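Local coordinates for protein 2,3-bisphosphoglycerate-independent phosphoglycerate mutase (Pyrococcus horikoshii, PDB 2ZKT) that probably interconverts 2-phosphoglycerate and 3-phosphoglycerate in glycolysis, as a metal-dependent, cofactor-independent phosphoglycerate mutase of the alkaline phosphatase superfamily, at residues B[11-16]-B[344-349]; B[20-25]-B[311-316]; B[307-312]-B[353-358]. All blocks are in the same frame, centred on the assembly; numbering follows the deposited sequence.

Interaction 1: B[11-16]-B[344-349]. With ZN (zinc ion), chain G.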
loop_
_atom_site.group_PDB
_atom_site.type_symbol
_atom_site.label_atom_id
_atom_site.label_comp_id
_atom_site.label_asym_id
_atom_site.label_seq_id
_atom_site.Cartn_x
_atom_site.Cartn_y
_atom_site.Cartn_z
ATOM N N ILE B 11 -3.695 1.589 -17.492
ATOM C CA ILE B 11 -4.396 0.356 -17.160
ATOM C C ILE B 11 -3.548 -0.616 -16.333
ATOM O O ILE B 11 -2.452 -1.045 -16.748
ATOM C CB ILE B 11 -4.870 -0.395 -18.432
ATOM C CG1 ILE B 11 -5.941 0.436 -19.166
ATOM C CG2 ILE B 11 -5.414 -1.773 -18.056
ATOM C CD1 ILE B 11 -7.181 0.728 -18.329
ATOM N N LEU B 12 -4.067 -0.954 -15.152
ATOM C CA LEU B 12 -3.410 -1.900 -14.266
ATOM C C LEU B 12 -4.230 -3.184 -14.411
ATOM O O LEU B 12 -5.218 -3.390 -13.709
ATOM C CB LEU B 12 -3.442 -1.385 -12.824
ATOM C CG LEU B 12 -2.889 0.039 -12.664
ATOM C CD1 LEU B 12 -2.735 0.327 -11.189
ATOM C CD2 LEU B 12 -1.544 0.181 -13.372
ATOM N N ASP B 13 -3.813 -4.021 -15.363
ATOM C CA ASP B 13 -4.474 -5.282 -15.694
ATOM C C ASP B 13 -4.976 -6.075 -14.480
ATOM O O ASP B 13 -4.230 -6.325 -13.525
ATOM C CB ASP B 13 -3.509 -6.135 -16.535
ATOM C CG ASP B 13 -4.224 -6.995 -17.562
ATOM O OD1 ASP B 13 -4.809 -8.030 -17.166
ATOM O OD2 ASP B 13 -4.214 -6.624 -18.768
ATOM N N GLY B 14 -6.254 -6.455 -14.526
ATOM C CA GLY B 14 -6.856 -7.225 -13.442
ATOM C C GLY B 14 -6.876 -6.534 -12.083
ATOM O O GLY B 14 -6.970 -7.193 -11.048
ATOM N N LEU B 15 -6.813 -5.203 -12.085
ATOM C CA LEU B 15 -6.809 -4.422 -10.845
ATOM C C LEU B 15 -7.888 -4.796 -9.824
ATOM O O LEU B 15 -7.587 -5.085 -8.658
ATOM C CB LEU B 15 -6.932 -2.932 -11.179
ATOM C CG LEU B 15 -6.793 -1.966 -10.002
ATOM C CD1 LEU B 15 -5.460 -2.193 -9.285
ATOM C CD2 LEU B 15 -6.885 -0.537 -10.536
ATOM N N GLY B 16 -9.147 -4.791 -10.256
ATOM C CA GLY B 16 -10.242 -5.112 -9.348
ATOM C C GLY B 16 -10.145 -6.446 -8.625
ATOM O O GLY B 16 -9.653 -7.436 -9.181
ATOM N N THR B 344 -7.225 2.875 -14.262
ATOM C CA THR B 344 -8.182 1.835 -13.914
ATOM C C THR B 344 -7.652 0.478 -14.366
ATOM O O THR B 344 -6.490 0.319 -14.712
ATOM C CB THR B 344 -9.512 2.148 -14.618
ATOM O OG1 THR B 344 -10.533 1.285 -14.107
ATOM C CG2 THR B 344 -9.381 1.910 -16.127
ATOM N N GLY B 345 -8.539 -0.527 -14.315
ATOM C CA GLY B 345 -8.172 -1.823 -14.864
ATOM C C GLY B 345 -9.118 -2.192 -16.008
ATOM O O GLY B 345 -10.256 -1.746 -16.069
ATOM N N ASP B 346 -8.593 -2.984 -16.963
ATOM C CA ASP B 346 -9.460 -3.447 -18.043
ATOM C C ASP B 346 -10.527 -4.423 -17.524
ATOM O O ASP B 346 -11.509 -4.733 -18.192
ATOM C CB ASP B 346 -8.591 -4.118 -19.114
ATOM C CG ASP B 346 -7.761 -5.230 -18.483
ATOM O OD1 ASP B 346 -7.302 -5.031 -17.353
ATOM O OD2 ASP B 346 -7.570 -6.263 -19.123
ATOM N N HIS B 347 -10.287 -4.938 -16.295
ATOM C CA HIS B 347 -11.265 -5.832 -15.675
ATOM C C HIS B 347 -10.825 -6.271 -14.268
ATOM O O HIS B 347 -9.728 -5.975 -13.803
ATOM C CB HIS B 347 -11.447 -7.054 -16.586
ATOM C CG HIS B 347 -10.152 -7.823 -16.676
ATOM N ND1 HIS B 347 -9.644 -8.547 -15.646
ATOM C CD2 HIS B 347 -9.301 -7.961 -17.780
ATOM C CE1 HIS B 347 -8.515 -9.111 -16.121
ATOM N NE2 HIS B 347 -8.283 -8.776 -17.396
ATOM N N SER B 348 -11.747 -6.965 -13.565
ATOM C CA SER B 348 -11.410 -7.513 -12.249
ATOM C C SER B 348 -10.864 -8.939 -12.359
ATOM O O SER B 348 -11.301 -9.738 -13.183
ATOM C CB SER B 348 -12.680 -7.522 -11.394
ATOM O OG SER B 348 -12.944 -6.185 -10.955
ATOM N N THR B 349 -9.891 -9.263 -11.509
ATOM C CA THR B 349 -9.338 -10.614 -11.454
ATOM C C THR B 349 -9.118 -10.925 -9.992
ATOM O O THR B 349 -7.996 -10.853 -9.494
ATOM C CB THR B 349 -7.997 -10.738 -12.199
ATOM O OG1 THR B 349 -8.190 -10.403 -13.584
ATOM C CG2 THR B 349 -7.475 -12.186 -12.111
HETATM ZN ZN ZN G . -6.384 -8.165 -18.797
#
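Asp-13 and the pair Asp-346 and His-347 converge on one zinc ion, bridging the two segments through the metal. Along Asp-346, CB lies 4.1 Å from Ile-11 CG2. Chi1 of 55° sets CG between the backbone N and the carbonyl carbon, 3.8 Å from Asp-13 OD2. OD1 takes a weak hydrogen bond from Gly-14 N at 3.3 Å and lies against Asp-13 CA, while OD2 binds zinc at 2.3 Å. Asp-13 OD1 binds zinc at 2.3 Å, with OD2 a longer second contact at 2.7 Å, and His-347 NE2 at 2.4 Å; the Asp-13 carboxylate and the imidazole stand 89° apart. Ser-60 completes the site, one of the two metal sites expected of the alkaline phosphatase superfamily. Gly-14, with positive phi in a type II turn from Leu-12 to Leu-15, passes its N over one face of the His-347 ring. Upstream the strands pair in parallel, Leu-12 N bonding to Thr-344 O at 2.8 Å. At Ile-11, an alanine would probably leave a gap beside Thr-344 CG2 and Asp-346 N, which CD1 and CG2 now meet. The contact lies where neighbouring strands 6-12 and 339-344 end, with helix 60-67 packed on Ile-11 and Asp-346 and strand 361-366 alongside Thr-344.

Interaction 2: B[20-25]-B[311-316]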
loop_
_atom_site.group_PDB
_atom_site.type_symbol
_atom_site.label_atom_id
_atom_site.label_comp_id
_atom_site.label_asym_id
_atom_site.label_seq_id
_atom_site.Cartn_x
_atom_site.Cartn_y
_atom_site.Cartn_z
ATOM N N ILE B 20 -10.292 -9.459 0.898
ATOM C CA ILE B 20 -9.408 -10.579 1.250
ATOM C C ILE B 20 -9.279 -10.628 2.774
ATOM O O ILE B 20 -8.902 -9.635 3.409
ATOM C CB ILE B 20 -7.976 -10.413 0.669
ATOM C CG1 ILE B 20 -8.033 -10.175 -0.846
ATOM C CG2 ILE B 20 -7.139 -11.673 0.997
ATOM C CD1 ILE B 20 -8.397 -11.392 -1.657
ATOM N N LYS B 21 -9.578 -11.791 3.356
ATOM C CA LYS B 21 -9.516 -11.963 4.806
ATOM C C LYS B 21 -8.118 -11.708 5.378
ATOM O O LYS B 21 -7.977 -11.023 6.404
ATOM C CB LYS B 21 -9.996 -13.372 5.194
ATOM C CG LYS B 21 -10.162 -13.571 6.697
ATOM C CD LYS B 21 -10.838 -14.902 7.020
ATOM C CE LYS B 21 -10.991 -15.111 8.529
ATOM N NZ LYS B 21 -9.681 -15.349 9.214
ATOM N N GLU B 22 -7.083 -12.232 4.714
ATOM C CA GLU B 22 -5.719 -12.036 5.203
ATOM C C GLU B 22 -5.280 -10.568 5.101
ATOM O O GLU B 22 -4.235 -10.179 5.636
ATOM C CB GLU B 22 -4.732 -12.965 4.463
ATOM C CG GLU B 22 -4.472 -12.646 2.999
ATOM C CD GLU B 22 -3.630 -13.722 2.302
ATOM O OE1 GLU B 22 -4.127 -14.865 2.144
ATOM O OE2 GLU B 22 -2.473 -13.429 1.913
ATOM N N LEU B 23 -6.081 -9.746 4.420
ATOM C CA LEU B 23 -5.755 -8.328 4.308
ATOM C C LEU B 23 -6.749 -7.517 5.138
ATOM O O LEU B 23 -7.018 -6.349 4.843
ATOM C CB LEU B 23 -5.798 -7.866 2.850
ATOM C CG LEU B 23 -4.914 -8.640 1.862
ATOM C CD1 LEU B 23 -5.049 -7.993 0.481
ATOM C CD2 LEU B 23 -3.454 -8.645 2.323
ATOM N N ASN B 24 -7.304 -8.157 6.175
ATOM C CA ASN B 24 -8.255 -7.505 7.081
ATOM C C ASN B 24 -9.533 -7.063 6.360
ATOM O O ASN B 24 -10.109 -6.027 6.691
ATOM C CB ASN B 24 -7.595 -6.280 7.755
ATOM C CG ASN B 24 -6.204 -6.591 8.313
ATOM O OD1 ASN B 24 -6.038 -7.508 9.121
ATOM N ND2 ASN B 24 -5.200 -5.825 7.879
ATOM N N GLY B 25 -9.964 -7.846 5.371
ATOM C CA GLY B 25 -11.181 -7.513 4.644
ATOM C C GLY B 25 -11.016 -6.468 3.553
ATOM O O GLY B 25 -12.006 -5.985 3.007
ATOM N N ASN B 311 -3.862 -16.459 -7.237
ATOM C CA ASN B 311 -4.370 -16.341 -5.863
ATOM C C ASN B 311 -3.276 -15.937 -4.865
ATOM O O ASN B 311 -3.054 -16.614 -3.848
ATOM C CB ASN B 311 -4.994 -17.669 -5.415
ATOM C CG ASN B 311 -5.858 -17.516 -4.177
ATOM O OD1 ASN B 311 -6.864 -18.209 -4.013
ATOM N ND2 ASN B 311 -5.472 -16.597 -3.297
ATOM N N LYS B 312 -2.605 -14.823 -5.159
ATOM C CA LYS B 312 -1.532 -14.302 -4.311
ATOM C C LYS B 312 -1.809 -12.817 -4.012
ATOM O O LYS B 312 -1.219 -11.916 -4.633
ATOM C CB LYS B 312 -0.189 -14.474 -5.035
ATOM C CG LYS B 312 0.134 -15.936 -5.354
ATOM C CD LYS B 312 1.418 -16.091 -6.163
ATOM C CE LYS B 312 1.270 -15.519 -7.573
ATOM N NZ LYS B 312 2.425 -15.867 -8.464
ATOM N N PRO B 313 -2.722 -12.553 -3.051
ATOM C CA PRO B 313 -3.160 -11.224 -2.591
ATOM C C PRO B 313 -2.036 -10.259 -2.219
ATOM O O PRO B 313 -2.022 -9.101 -2.656
ATOM C CB PRO B 313 -4.046 -11.552 -1.379
ATOM C CG PRO B 313 -4.628 -12.863 -1.750
ATOM C CD PRO B 313 -3.429 -13.610 -2.299
ATOM N N LYS B 314 -1.106 -10.743 -1.397
ATOM C CA LYS B 314 0.024 -9.927 -0.949
ATOM C C LYS B 314 0.884 -9.550 -2.157
ATOM O O LYS B 314 1.264 -8.386 -2.333
ATOM C CB LYS B 314 0.863 -10.717 0.061
ATOM C CG LYS B 314 0.114 -11.165 1.317
ATOM C CD LYS B 314 0.330 -10.195 2.474
ATOM C CE LYS B 314 -0.143 -10.798 3.795
ATOM N NZ LYS B 314 0.141 -9.892 4.948
ATOM N N LEU B 315 1.195 -10.545 -2.989
ATOM C CA LEU B 315 2.009 -10.307 -4.176
ATOM C C LEU B 315 1.330 -9.277 -5.074
ATOM O O LEU B 315 1.982 -8.335 -5.549
ATOM C CB LEU B 315 2.214 -11.615 -4.958
ATOM C CG LEU B 315 2.950 -11.456 -6.299
ATOM C CD1 LEU B 315 4.285 -10.747 -6.062
ATOM C CD2 LEU B 315 3.171 -12.824 -6.947
ATOM N N LYS B 316 0.025 -9.455 -5.304
ATOM C CA LYS B 316 -0.728 -8.525 -6.150
ATOM C C LYS B 316 -0.645 -7.123 -5.547
ATOM O O LYS B 316 -0.390 -6.149 -6.257
ATOM C CB LYS B 316 -2.195 -8.968 -6.279
ATOM C CG LYS B 316 -3.050 -8.066 -7.171
ATOM C CD LYS B 316 -4.434 -8.693 -7.404
ATOM C CE LYS B 316 -5.341 -7.788 -8.235
ATOM N NZ LYS B 316 -6.627 -8.462 -8.571
#
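Ile-20 and Leu-23 pack on Pro-313, the residue with the largest buried area here (74 Å²). The Ile-20 and Pro-313 side chains cross at about a right angle: Ile-20 CG2 reaches Pro-313 CB at 3.9 Å, and Ile-20 CD1 lies 4.0 Å from Pro-313 CG. Leu-23 adds a second branch, CD1, at 4.1 Å from Pro-313 CB, so two side chains of the 20-25 loop meet the same ring carbon. The other branch of Leu-23, CD2, approaches Lys-314 CD as the two chains slide past each other in opposite directions; chi2 of -96° in the lysine puts CD there.

The receiving surface is the start of helix 313-331. Lys-312 is its N-cap residue and Pro-313 occupies the first turn, directly after a Schellman motif in which Asn-311, at positive phi, ends the preceding helix 303-309.

No hydrogen bond crosses the contact, and the carboxylate of Glu-22 touches carbon. Its OE2 rests 3.5 Å from Lys-314 CG, on the aliphatic stem, whereas Lys-314 NZ is 5.3 Å from Glu-22 OE2, too far for a salt bridge. NZ makes a weak hydrogen bond to Tyr-31 OH.

Backbone bonds shape the loop itself. Ile-20 O accepts from both Leu-23 N and Gly-25 N, which arrive from opposite faces of its carbonyl plane, the Gly-25 bond measuring 2.9 Å.

Interaction 3: B[307-312]-B[353-358]. With ZN (zinc ion), chain H.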
loop_
_atom_site.group_PDB
_atom_site.type_symbol
_atom_site.label_atom_id
_atom_site.label_comp_id
_atom_site.label_asym_id
_atom_site.label_seq_id
_atom_site.Cartn_x
_atom_site.Cartn_y
_atom_site.Cartn_z
ATOM N N ALA B 307 -0.818 -12.175 -10.588
ATOM C CA ALA B 307 -0.942 -12.461 -9.160
ATOM C C ALA B 307 -2.383 -12.859 -8.840
ATOM O O ALA B 307 -2.628 -13.717 -7.978
ATOM C CB ALA B 307 -0.533 -11.247 -8.345
ATOM N N GLY B 308 -3.329 -12.233 -9.553
ATOM C CA GLY B 308 -4.743 -12.531 -9.351
ATOM C C GLY B 308 -5.067 -13.935 -9.839
ATOM O O GLY B 308 -5.793 -14.682 -9.185
ATOM N N HIS B 309 -4.530 -14.300 -11.001
ATOM C CA HIS B 309 -4.769 -15.629 -11.549
ATOM C C HIS B 309 -4.184 -16.705 -10.625
ATOM O O HIS B 309 -4.737 -17.803 -10.521
ATOM C CB HIS B 309 -4.150 -15.748 -12.946
ATOM C CG HIS B 309 -5.067 -15.322 -14.058
ATOM N ND1 HIS B 309 -6.195 -16.041 -14.409
ATOM C CD2 HIS B 309 -5.022 -14.254 -14.894
ATOM C CE1 HIS B 309 -6.808 -15.432 -15.416
ATOM N NE2 HIS B 309 -6.116 -14.345 -15.729
ATOM N N ASP B 310 -3.078 -16.384 -9.945
ATOM C CA ASP B 310 -2.440 -17.347 -9.038
ATOM C C ASP B 310 -2.876 -17.301 -7.561
ATOM O O ASP B 310 -2.320 -18.023 -6.730
ATOM C CB ASP B 310 -0.915 -17.211 -9.117
ATOM C CG ASP B 310 -0.371 -17.583 -10.481
ATOM O OD1 ASP B 310 -0.701 -18.690 -10.971
ATOM O OD2 ASP B 310 0.390 -16.772 -11.064
ATOM N N ASN B 311 -3.862 -16.459 -7.237
ATOM C CA ASN B 311 -4.370 -16.341 -5.863
ATOM C C ASN B 311 -3.276 -15.937 -4.865
ATOM O O ASN B 311 -3.054 -16.614 -3.848
ATOM C CB ASN B 311 -4.994 -17.669 -5.415
ATOM C CG ASN B 311 -5.858 -17.516 -4.177
ATOM O OD1 ASN B 311 -6.864 -18.209 -4.013
ATOM N ND2 ASN B 311 -5.472 -16.597 -3.297
ATOM N N LYS B 312 -2.605 -14.823 -5.159
ATOM C CA LYS B 312 -1.532 -14.302 -4.311
ATOM C C LYS B 312 -1.809 -12.817 -4.012
ATOM O O LYS B 312 -1.219 -11.916 -4.633
ATOM C CB LYS B 312 -0.189 -14.474 -5.035
ATOM C CG LYS B 312 0.134 -15.936 -5.354
ATOM C CD LYS B 312 1.418 -16.091 -6.163
ATOM C CE LYS B 312 1.270 -15.519 -7.573
ATOM N NZ LYS B 312 2.425 -15.867 -8.464
ATOM N N VAL B 353 -11.034 -15.953 -7.103
ATOM C CA VAL B 353 -11.632 -16.517 -8.323
ATOM C C VAL B 353 -10.566 -17.116 -9.251
ATOM O O VAL B 353 -10.847 -18.049 -10.007
ATOM C CB VAL B 353 -12.446 -15.439 -9.106
ATOM C CG1 VAL B 353 -13.129 -16.067 -10.336
ATOM C CG2 VAL B 353 -13.486 -14.813 -8.194
ATOM N N MET B 354 -9.346 -16.572 -9.186
ATOM C CA MET B 354 -8.225 -17.045 -10.005
ATOM C C MET B 354 -8.491 -16.927 -11.510
ATOM O O MET B 354 -7.975 -17.709 -12.322
ATOM C CB MET B 354 -7.883 -18.507 -9.641
ATOM C CG MET B 354 -7.300 -18.665 -8.232
ATOM S SD MET B 354 -6.876 -20.377 -7.780
ATOM C CE MET B 354 -5.253 -20.565 -8.610
ATOM N N ASN B 355 -9.301 -15.932 -11.869
ATOM C CA ASN B 355 -9.649 -15.667 -13.259
ATOM C C ASN B 355 -10.465 -14.379 -13.284
ATOM O O ASN B 355 -10.857 -13.870 -12.234
ATOM C CB ASN B 355 -10.477 -16.817 -13.840
ATOM C CG ASN B 355 -10.226 -17.017 -15.329
ATOM O OD1 ASN B 355 -10.285 -16.065 -16.126
ATOM N ND2 ASN B 355 -9.946 -18.262 -15.715
ATOM N N HIS B 356 -10.717 -13.853 -14.482
ATOM C CA HIS B 356 -11.482 -12.618 -14.635
ATOM C C HIS B 356 -12.888 -12.756 -14.050
ATOM O O HIS B 356 -13.547 -13.785 -14.229
ATOM C CB HIS B 356 -11.608 -12.255 -16.117
ATOM C CG HIS B 356 -10.295 -12.074 -16.817
ATOM N ND1 HIS B 356 -10.200 -11.575 -18.107
ATOM C CD2 HIS B 356 -9.022 -12.334 -16.417
ATOM C CE1 HIS B 356 -8.924 -11.537 -18.470
ATOM N NE2 HIS B 356 -8.191 -11.991 -17.463
ATOM N N SER B 357 -13.345 -11.712 -13.358
ATOM C CA SER B 357 -14.686 -11.701 -12.776
ATOM C C SER B 357 -15.456 -10.573 -13.455
ATOM O O SER B 357 -14.893 -9.809 -14.249
ATOM C CB SER B 357 -14.631 -11.408 -11.273
ATOM O OG SER B 357 -14.306 -10.037 -11.050
ATOM N N GLY B 358 -16.743 -10.471 -13.128
ATOM C CA GLY B 358 -17.580 -9.431 -13.695
ATOM C C GLY B 358 -17.660 -8.210 -12.783
ATOM O O GLY B 358 -18.314 -7.220 -13.127
HETATM ZN ZN ZN H . -5.983 -12.308 -17.000
#
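His-309 and His-356 share a zinc ion, bound through His-309 NE2 at 2.4 Å and His-356 NE2 at 2.3 Å, with Asp-305 as third protein ligand. The rings meet rim to rim, neither over the face of the other: their planes are 46° apart, and each NE2 lies at the edge of the other ring. At the other nitrogen of its ring, His-309 ND1 donates to Met-354 O at 3.2 Å. That donor stands above the carbonyl plane, and the bond is bent, with 142° at the hydrogen; it helps fix the rotation of the imidazole and leaves NE2 to the metal. On the other ligand, His-356 ND1 bonds to Ala-58 O.

This is the second of two zinc sites in this structure, consistent with the paired metal sites of the alkaline phosphatase superfamily, and it forms where the end of helix 303-309 meets the loop between strands 339-344 and 361-366.

Farther out, Asn-355 OD1 accepts from His-356 N at 2.8 Å on a lone pair in its carbonyl plane, tying the asparagine to the backbone of a ligand, and the same OD1 lies 3.6 Å from His-309 CE1. Met-354 covers the helix end: CB is 3.3 Å from His-309 O, and a bend at chi3 (81°) brings CE back over that same oxygen, while CG packs on Asn-311 CB.

Interaction 1 is a buried contact where strands 6-12 and 339-344 end, interaction 3 a surface contact at the end of helix 303-309. Both draw on the loop between strands 339-344 and 361-366 and each holds a zinc ion, but carboxylates and one histidine meet in interaction 1 and two histidines in interaction 3. The sites are neighbours: the rings of His-347 and His-356 stack, and Ser-348 and Ser-357 share a backbone bond. Interaction 2, without a metal and farther from the chain centre, joins the 20-25 loop to the start of helix 313-331 through buried proline, isoleucine and leucine, with an exposed Glu-22 and Lys-314 margin. It shares Asn-311 and Lys-312 with interaction 3, while Lys-316 reaches Gly-14 O of interaction 1.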